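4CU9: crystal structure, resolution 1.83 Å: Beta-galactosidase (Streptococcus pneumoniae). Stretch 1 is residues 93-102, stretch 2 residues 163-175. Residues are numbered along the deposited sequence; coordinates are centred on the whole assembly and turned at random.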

ATOM      1  N   ASP A  93       4.389  -2.311 -12.899  1.00 11.44           N
ATOM      2  CA  ASP A  93       4.292  -0.905 -13.190  1.00 10.61           C
ATOM      3  C   ASP A  93       3.511  -0.196 -12.100  1.00 10.23           C
ATOM      4  O   ASP A  93       2.956  -0.845 -11.183  1.00  9.62           O
ATOM      5  CB  ASP A  93       3.604  -0.689 -14.546  1.00 11.58           C
ATOM      6  CG  ASP A  93       3.910   0.686 -15.203  1.00 11.13           C
ATOM      7  OD1 ASP A  93       4.532   1.579 -14.611  1.00 10.44           O
ATOM      8  OD2 ASP A  93       3.522   0.845 -16.356  1.00 11.88           O
ATOM      9  N   ALA A  94       3.456   1.130 -12.239  1.00  9.63           N
ATOM     10  CA  ALA A  94       2.443   1.943 -11.586  1.00  9.65           C
ATOM     11  C   ALA A  94       1.067   1.389 -11.993  1.00  9.86           C
ATOM     12  O   ALA A  94       0.938   0.716 -13.011  1.00  9.42           O
ATOM     13  CB  ALA A  94       2.554   3.411 -12.011  1.00  9.88           C
ATOM     14  N   PRO A  95       0.026   1.677 -11.193  1.00  9.39           N
ATOM     15  CA  PRO A  95      -1.278   1.142 -11.502  1.00  9.75           C
ATOM     16  C   PRO A  95      -2.023   2.021 -12.514  1.00 10.78           C
ATOM     17  O   PRO A  95      -1.638   3.181 -12.725  1.00 11.40           O
ATOM     18  CB  PRO A  95      -2.005   1.210 -10.154  1.00  9.51           C
ATOM     19  CG  PRO A  95      -1.341   2.363  -9.423  1.00  9.25           C
ATOM     20  CD  PRO A  95       0.072   2.331  -9.872  1.00  9.66           C
ATOM     21  N   SER A  96      -3.071   1.455 -13.115  1.00 12.08           N
ATOM     22  CA  SER A  96      -3.942   2.167 -14.060  1.00 14.37           C
ATOM     23  C   SER A  96      -4.970   2.958 -13.316  1.00 14.22           C
ATOM     24  O   SER A  96      -5.460   3.957 -13.797  1.00 16.46           O
ATOM     25  CB  SER A  96      -4.648   1.146 -14.982  1.00 14.69           C
ATOM     26  OG  SER A  96      -5.192   0.061 -14.231  1.00 16.40           O
ATOM     27  N   LYS A  97      -5.314   2.513 -12.110  1.00 15.01           N
ATOM     28  CA  LYS A  97      -6.333   3.157 -11.256  1.00 14.99           C
ATOM     29  C   LYS A  97      -5.834   3.112  -9.821  1.00 14.15           C
ATOM     30  O   LYS A  97      -5.180   2.131  -9.431  1.00 12.24           O
ATOM     31  CB  LYS A  97      -7.625   2.394 -11.338  1.00 17.93           C
ATOM     32  CG  LYS A  97      -8.773   2.985 -10.561  1.00 21.50           C
ATOM     33  CD  LYS A  97      -9.878   1.953 -10.333  1.00 24.07           C
ATOM     34  CE  LYS A  97     -10.858   2.425  -9.275  1.00 23.43           C
ATOM     35  NZ  LYS A  97     -11.270   3.849  -9.604  1.00 27.14           N
ATOM     36  N   LEU A  98      -6.152   4.145  -9.053  1.00 12.92           N
ATOM     37  CA  LEU A  98      -5.549   4.427  -7.731  1.00 13.42           C
ATOM     38  C   LEU A  98      -6.661   5.071  -6.897  1.00 12.48           C
ATOM     39  O   LEU A  98      -7.150   6.155  -7.255  1.00 13.07           O
ATOM     40  CB  LEU A  98      -4.355   5.421  -7.953  1.00 14.22           C
ATOM     41  CG  LEU A  98      -3.470   5.882  -6.817  1.00 15.55           C
ATOM     42  CD1 LEU A  98      -2.659   4.744  -6.202  1.00 15.77           C
ATOM     43  CD2 LEU A  98      -2.510   6.974  -7.226  1.00 16.71           C
ATOM     44  N   VAL A  99      -7.113   4.407  -5.834  1.00 11.32           N
ATOM     45  CA  VAL A  99      -8.109   4.976  -4.906  1.00 10.62           C
ATOM     46  C   VAL A  99      -7.483   5.054  -3.521  1.00 10.17           C
ATOM     47  O   VAL A  99      -6.898   4.035  -3.020  1.00  9.50           O
ATOM     48  CB  VAL A  99      -9.376   4.102  -4.800  1.00 11.40           C
ATOM     49  CG1 VAL A  99     -10.343   4.667  -3.781  1.00 11.90           C
ATOM     50  CG2 VAL A  99     -10.019   3.944  -6.172  1.00 12.67           C
ATOM     51  N   LEU A 100      -7.558   6.224  -2.906  1.00  9.57           N
ATOM     52  CA  LEU A 100      -7.103   6.388  -1.517  1.00  9.88           C
ATOM     53  C   LEU A 100      -8.233   6.027  -0.572  1.00  9.75           C
ATOM     54  O   LEU A 100      -9.338   6.536  -0.688  1.00 11.36           O
ATOM     55  CB  LEU A 100      -6.654   7.830  -1.240  1.00  9.94           C
ATOM     56  CG  LEU A 100      -6.165   8.187   0.172  1.00  9.98           C
ATOM     57  CD1 LEU A 100      -4.918   7.393   0.542  1.00 10.23           C
ATOM     58  CD2 LEU A 100      -5.858   9.673   0.256  1.00 10.07           C
ATOM     59  N   GLU A 101      -7.933   5.241   0.447  1.00  9.78           N
ATOM     60  CA  GLU A 101      -8.906   4.879   1.443  1.00 10.09           C
ATOM     61  C   GLU A 101      -8.387   4.935   2.858  1.00 10.24           C
ATOM     62  O   GLU A 101      -7.218   4.647   3.155  1.00 10.33           O
ATOM     63  CB  GLU A 101      -9.454   3.468   1.183  1.00 10.74           C
ATOM     64  CG  GLU A 101     -10.154   3.334  -0.150  1.00 11.04           C
ATOM     65  CD  GLU A 101     -10.627   1.928  -0.472  1.00 12.42           C
ATOM     66  OE1 GLU A 101      -9.919   0.958  -0.118  1.00 12.32           O
ATOM     67  OE2 GLU A 101     -11.722   1.814  -1.088  1.00 14.89           O
ATOM     68  N   ARG A 102      -9.300   5.287   3.759  1.00 10.68           N
ATOM     69  CA  ARG A 102      -9.006   5.301   5.185  1.00 10.74           C
ATOM     70  C   ARG A 102      -9.766   4.178   5.872  1.00 10.33           C
ATOM     71  O   ARG A 102     -10.886   3.860   5.501  1.00 10.31           O
ATOM     72  CB  ARG A 102      -9.364   6.661   5.803  1.00 11.79           C
ATOM     73  CG  ARG A 102     -10.835   7.020   5.740  1.00 12.49           C
ATOM     74  CD  ARG A 102     -11.065   8.437   6.264  1.00 14.49           C
ATOM     75  NE  ARG A 102     -12.446   8.897   6.106  1.00 15.52           N
ATOM     76  CZ  ARG A 102     -13.404   8.765   7.016  1.00 16.48           C
ATOM     77  NH1 ARG A 102     -13.166   8.172   8.166  1.00 17.99           N
ATOM     78  NH2 ARG A 102     -14.613   9.249   6.771  1.00 18.77           N
ATOM     79  N   TRP A 163      -3.921   2.418  -0.371  1.00  8.47           N
ATOM     80  CA  TRP A 163      -4.236   2.698  -1.756  1.00  8.65           C
ATOM     81  C   TRP A 163      -4.767   1.404  -2.345  1.00  8.77           C
ATOM     82  O   TRP A 163      -4.083   0.325  -2.291  1.00  8.46           O
ATOM     83  CB  TRP A 163      -3.000   3.167  -2.531  1.00  8.73           C
ATOM     84  CG  TRP A 163      -2.517   4.503  -2.139  1.00  9.23           C
ATOM     85  CD1 TRP A 163      -1.594   4.785  -1.218  1.00  9.90           C
ATOM     86  CD2 TRP A 163      -3.009   5.753  -2.616  1.00 10.07           C
ATOM     87  NE1 TRP A 163      -1.429   6.137  -1.103  1.00 10.43           N
ATOM     88  CE2 TRP A 163      -2.302   6.760  -1.950  1.00 10.34           C
ATOM     89  CE3 TRP A 163      -3.974   6.116  -3.542  1.00 10.95           C
ATOM     90  CZ2 TRP A 163      -2.497   8.115  -2.219  1.00 10.59           C
ATOM     91  CZ3 TRP A 163      -4.172   7.493  -3.805  1.00 10.75           C
ATOM     92  CH2 TRP A 163      -3.418   8.451  -3.141  1.00 10.34           C
ATOM     93  N   ARG A 164      -5.998   1.475  -2.844  1.00  9.27           N
ATOM     94  CA  ARG A 164      -6.640   0.357  -3.545  1.00  9.53           C
ATOM     95  C   ARG A 164      -6.400   0.570  -5.028  1.00  9.51           C
ATOM     96  O   ARG A 164      -6.864   1.543  -5.622  1.00  9.25           O
ATOM     97  CB  ARG A 164      -8.117   0.248  -3.204  1.00 10.78           C
ATOM     98  CG  ARG A 164      -8.859  -0.887  -3.948  1.00 11.73           C
ATOM     99  CD  ARG A 164     -10.193  -1.163  -3.287  1.00 13.92           C
ATOM    100  NE  ARG A 164     -11.090  -0.015  -3.313  1.00 15.36           N
ATOM    101  CZ  ARG A 164     -11.747   0.420  -4.383  1.00 20.43           C
ATOM    102  NH1 ARG A 164     -11.662  -0.197  -5.563  1.00 23.28           N
ATOM    103  NH2 ARG A 164     -12.529   1.473  -4.277  1.00 21.90           N
ATOM    104  N   MET A 165      -5.596  -0.304  -5.613  1.00  9.83           N
ATOM    105  CA  MET A 165      -5.042  -0.073  -6.948  1.00 10.84           C
ATOM    106  C   MET A 165      -5.437  -1.187  -7.930  1.00 11.69           C
ATOM    107  O   MET A 165      -5.842  -2.284  -7.542  1.00 11.14           O
ATOM    108  CB  MET A 165      -3.532   0.004  -6.845  1.00 10.98           C
ATOM    109  CG  MET A 165      -3.007   1.142  -5.960  1.00 11.23           C
ATOM    110  SD  MET A 165      -1.202   1.061  -5.627  1.00 11.20           S
ATOM    111  CE  MET A 165      -1.083  -0.270  -4.459  1.00 11.86           C
ATOM    112  N   GLU A 166      -5.350  -0.863  -9.209  1.00 12.64           N
ATOM    113  CA  GLU A 166      -5.518  -1.842 -10.268  1.00 13.10           C
ATOM    114  C   GLU A 166      -4.293  -1.838 -11.112  1.00 13.11           C
ATOM    115  O   GLU A 166      -3.820  -0.771 -11.564  1.00 12.22           O
ATOM    116  CB  GLU A 166      -6.734  -1.530 -11.116  1.00 15.04           C
ATOM    117  CG  GLU A 166      -8.040  -1.701 -10.335  1.00 16.37           C
ATOM    118  CD  GLU A 166      -9.291  -1.543 -11.202  1.00 19.12           C
ATOM    119  OE1 GLU A 166      -9.190  -1.510 -12.445  1.00 19.96           O
ATOM    120  OE2 GLU A 166     -10.395  -1.459 -10.618  1.00 23.38           O
ATOM    121  N   ARG A 167      -3.741  -3.021 -11.309  1.00 12.29           N
ATOM    122  CA  ARG A 167      -2.672  -3.171 -12.281  1.00 12.12           C
ATOM    123  C   ARG A 167      -3.108  -2.807 -13.684  1.00 11.92           C
ATOM    124  O   ARG A 167      -4.300  -2.894 -14.044  1.00 12.58           O
ATOM    125  CB  ARG A 167      -2.100  -4.586 -12.278  1.00 11.49           C
ATOM    126  CG  ARG A 167      -3.047  -5.659 -12.805  1.00 11.45           C
ATOM    127  CD  ARG A 167      -2.350  -7.027 -12.880  1.00 11.80           C
ATOM    128  NE  ARG A 167      -3.329  -8.070 -13.205  1.00 12.49           N
ATOM    129  CZ  ARG A 167      -3.852  -8.247 -14.407  1.00 13.66           C
ATOM    130  NH1 ARG A 167      -3.468  -7.479 -15.442  1.00 13.93           N
ATOM    131  NH2 ARG A 167      -4.771  -9.196 -14.597  1.00 13.75           N
ATOM    132  N   LYS A 168      -2.129  -2.426 -14.500  1.00 12.14           N
ATOM    133  CA  LYS A 168      -2.392  -2.237 -15.933  1.00 13.52           C
ATOM    134  C   LYS A 168      -2.662  -3.570 -16.634  1.00 14.83           C
ATOM    135  O   LYS A 168      -2.092  -4.612 -16.278  1.00 14.76           O
ATOM    136  CB  LYS A 168      -1.230  -1.507 -16.629  1.00 13.00           C
ATOM    137  CG  LYS A 168      -0.965  -0.140 -16.066  1.00 12.69           C
ATOM    138  CD  LYS A 168       0.198   0.560 -16.761  1.00 12.38           C
ATOM    139  CE  LYS A 168       0.346   1.985 -16.225  1.00 11.80           C
ATOM    140  NZ  LYS A 168       1.494   2.700 -16.817  1.00 11.49           N
ATOM    141  N   ALA A 169      -3.477  -3.506 -17.685  1.00 16.47           N
ATOM    142  CA  ALA A 169      -3.877  -4.714 -18.434  1.00 17.64           C
ATOM    143  C   ALA A 169      -2.686  -5.424 -19.086  1.00 18.84           C
ATOM    144  O   ALA A 169      -2.699  -6.637 -19.218  1.00 21.77           O
ATOM    145  CB  ALA A 169      -4.938  -4.376 -19.466  1.00 18.08           C
ATOM    146  N   ASP A 170      -1.644  -4.694 -19.464  1.00 19.17           N
ATOM    147  CA  ASP A 170      -0.475  -5.312 -20.072  1.00 20.35           C
ATOM    148  C   ASP A 170       0.656  -5.608 -19.051  1.00 18.97           C
ATOM    149  O   ASP A 170       1.808  -5.806 -19.433  1.00 18.66           O
ATOM    150  CB  ASP A 170       0.023  -4.467 -21.275  1.00 22.89           C
ATOM    151  CG  ASP A 170       0.152  -2.951 -20.973  1.00 26.14           C
ATOM    152  OD1 ASP A 170      -0.035  -2.506 -19.813  1.00 23.20           O
ATOM    153  OD2 ASP A 170       0.450  -2.186 -21.943  1.00 28.62           O
ATOM    154  N   LYS A 171       0.319  -5.638 -17.755  1.00 16.05           N
ATOM    155  CA  LYS A 171       1.265  -5.945 -16.705  1.00 14.86           C
ATOM    156  C   LYS A 171       0.729  -7.038 -15.774  1.00 14.23           C
ATOM    157  O   LYS A 171      -0.479  -7.290 -15.734  1.00 15.30           O
ATOM    158  CB  LYS A 171       1.540  -4.660 -15.904  1.00 15.27           C
ATOM    159  CG  LYS A 171       2.200  -3.560 -16.719  1.00 15.91           C
ATOM    160  CD  LYS A 171       3.675  -3.846 -16.846  1.00 15.80           C
ATOM    161  CE  LYS A 171       4.375  -2.903 -17.803  1.00 16.29           C
ATOM    162  NZ  LYS A 171       5.847  -3.092 -17.622  1.00 17.53           N
ATOM    163  N   SER A 172       1.620  -7.637 -14.987  1.00 14.42           N
ATOM    164  CA  SER A 172       1.267  -8.740 -14.085  1.00 14.51           C
ATOM    165  C   SER A 172       1.220  -8.324 -12.614  1.00 13.87           C
ATOM    166  O   SER A 172       1.018  -9.164 -11.722  1.00 14.40           O
ATOM    167  CB  SER A 172       2.250  -9.892 -14.265  1.00 14.96           C
ATOM    168  OG  SER A 172       2.064 -10.522 -15.520  1.00 15.36           O
ATOM    169  N   GLY A 173       1.424  -7.030 -12.352  1.00 12.87           N
ATOM    170  CA  GLY A 173       1.306  -6.530 -11.006  1.00 11.90           C
ATOM    171  C   GLY A 173       1.637  -5.056 -10.899  1.00 11.40           C
ATOM    172  O   GLY A 173       1.971  -4.378 -11.888  1.00 10.62           O
ATOM    173  N   VAL A 174       1.498  -4.577  -9.684  1.00 10.68           N
ATOM    174  CA  VAL A 174       1.898  -3.212  -9.308  1.00 10.30           C
ATOM    175  C   VAL A 174       3.200  -3.309  -8.542  1.00  9.86           C
ATOM    176  O   VAL A 174       3.434  -4.280  -7.783  1.00  9.27           O
ATOM    177  CB  VAL A 174       0.799  -2.515  -8.454  1.00 10.27           C
ATOM    178  CG1 VAL A 174       1.187  -1.073  -8.039  1.00 10.07           C
ATOM    179  CG2 VAL A 174      -0.517  -2.509  -9.202  1.00 10.00           C
ATOM    180  N   ALA A 175       4.064  -2.305  -8.719  1.00  9.71           N
ATOM    181  CA  ALA A 175       5.318  -2.236  -7.995  1.00  9.85           C
ATOM    182  C   ALA A 175       5.553  -0.868  -7.363  1.00  9.86           C
ATOM    183  O   ALA A 175       5.255   0.179  -7.975  1.00  9.86           O
ATOM    184  CB  ALA A 175       6.486  -2.601  -8.910  1.00  9.86           C
TER
HETATM  185  O   HOH W   1       0.540  -2.207 -13.273  1.00 13.92           O
HETATM  186  O   HOH W   2     -13.601   3.105  -2.394  1.00 30.28           O

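Residues 97-102 and 163-166 run as antiparallel strands whose axes approach to 4.6 Å, and three residues, Asp93, Trp163 and Arg164, cover the most surface in the contact. Arg164 is tied down by both backbone and side chain. Val99 N donates to Arg164 O (2.9 Å) and Arg164 N donates to Val99 O (2.7 Å), closing a hydrogen-bonded pair that sends both side chains to the same face of the sheet. There the guanidinium lies with one face against Val99 CG2 and turns its edge to Glu101. Arg164 NE meets Glu101 OE2 at 2.9 Å in a nearly straight, charged hydrogen bond (165°), and Arg164 NH2 adds a weak one to the same oxygen at 3.3 Å. Water 2 bridges the pair, donating to Glu101 OE2 (2.6 Å) and accepting from Arg164 NH2 (2.7 Å).

Trp163 points to the other face, with Leu98, Leu100 and Met165. Leu100 lies over its indole: Leu100 CD1 is 3.8 Å from the centroid of the six-membered ring, 18° off the normal, a CH-pi contact. Leu98 CD1 approaches obliquely, 3.3 Å from Trp163 CE3, and also packs against Met165 CG at 3.6 Å, so one methyl group touches two neighbours along the opposing strand.

Asp93 holds a separate, parallel bridge to Val174. Ala175 N donates to Asp93 O (3.1 Å), while the bond from Asp93 N to Gly173 O is weak (3.3 Å). Its carboxylate serves two partners: Asp93 OD2 forms a salt bridge with Lys168 NZ (2.8 Å), reached by a Lys168 side chain that is m at chi1 and extended (t) from chi2 to chi4, and Asp93 OD1 accepts from Ala94 N (2.6 Å). Between these two regions, Ser96 N donates to Glu166 O (2.8 Å), and Pro95 CD packs 4.0 Å from Val174 CG1.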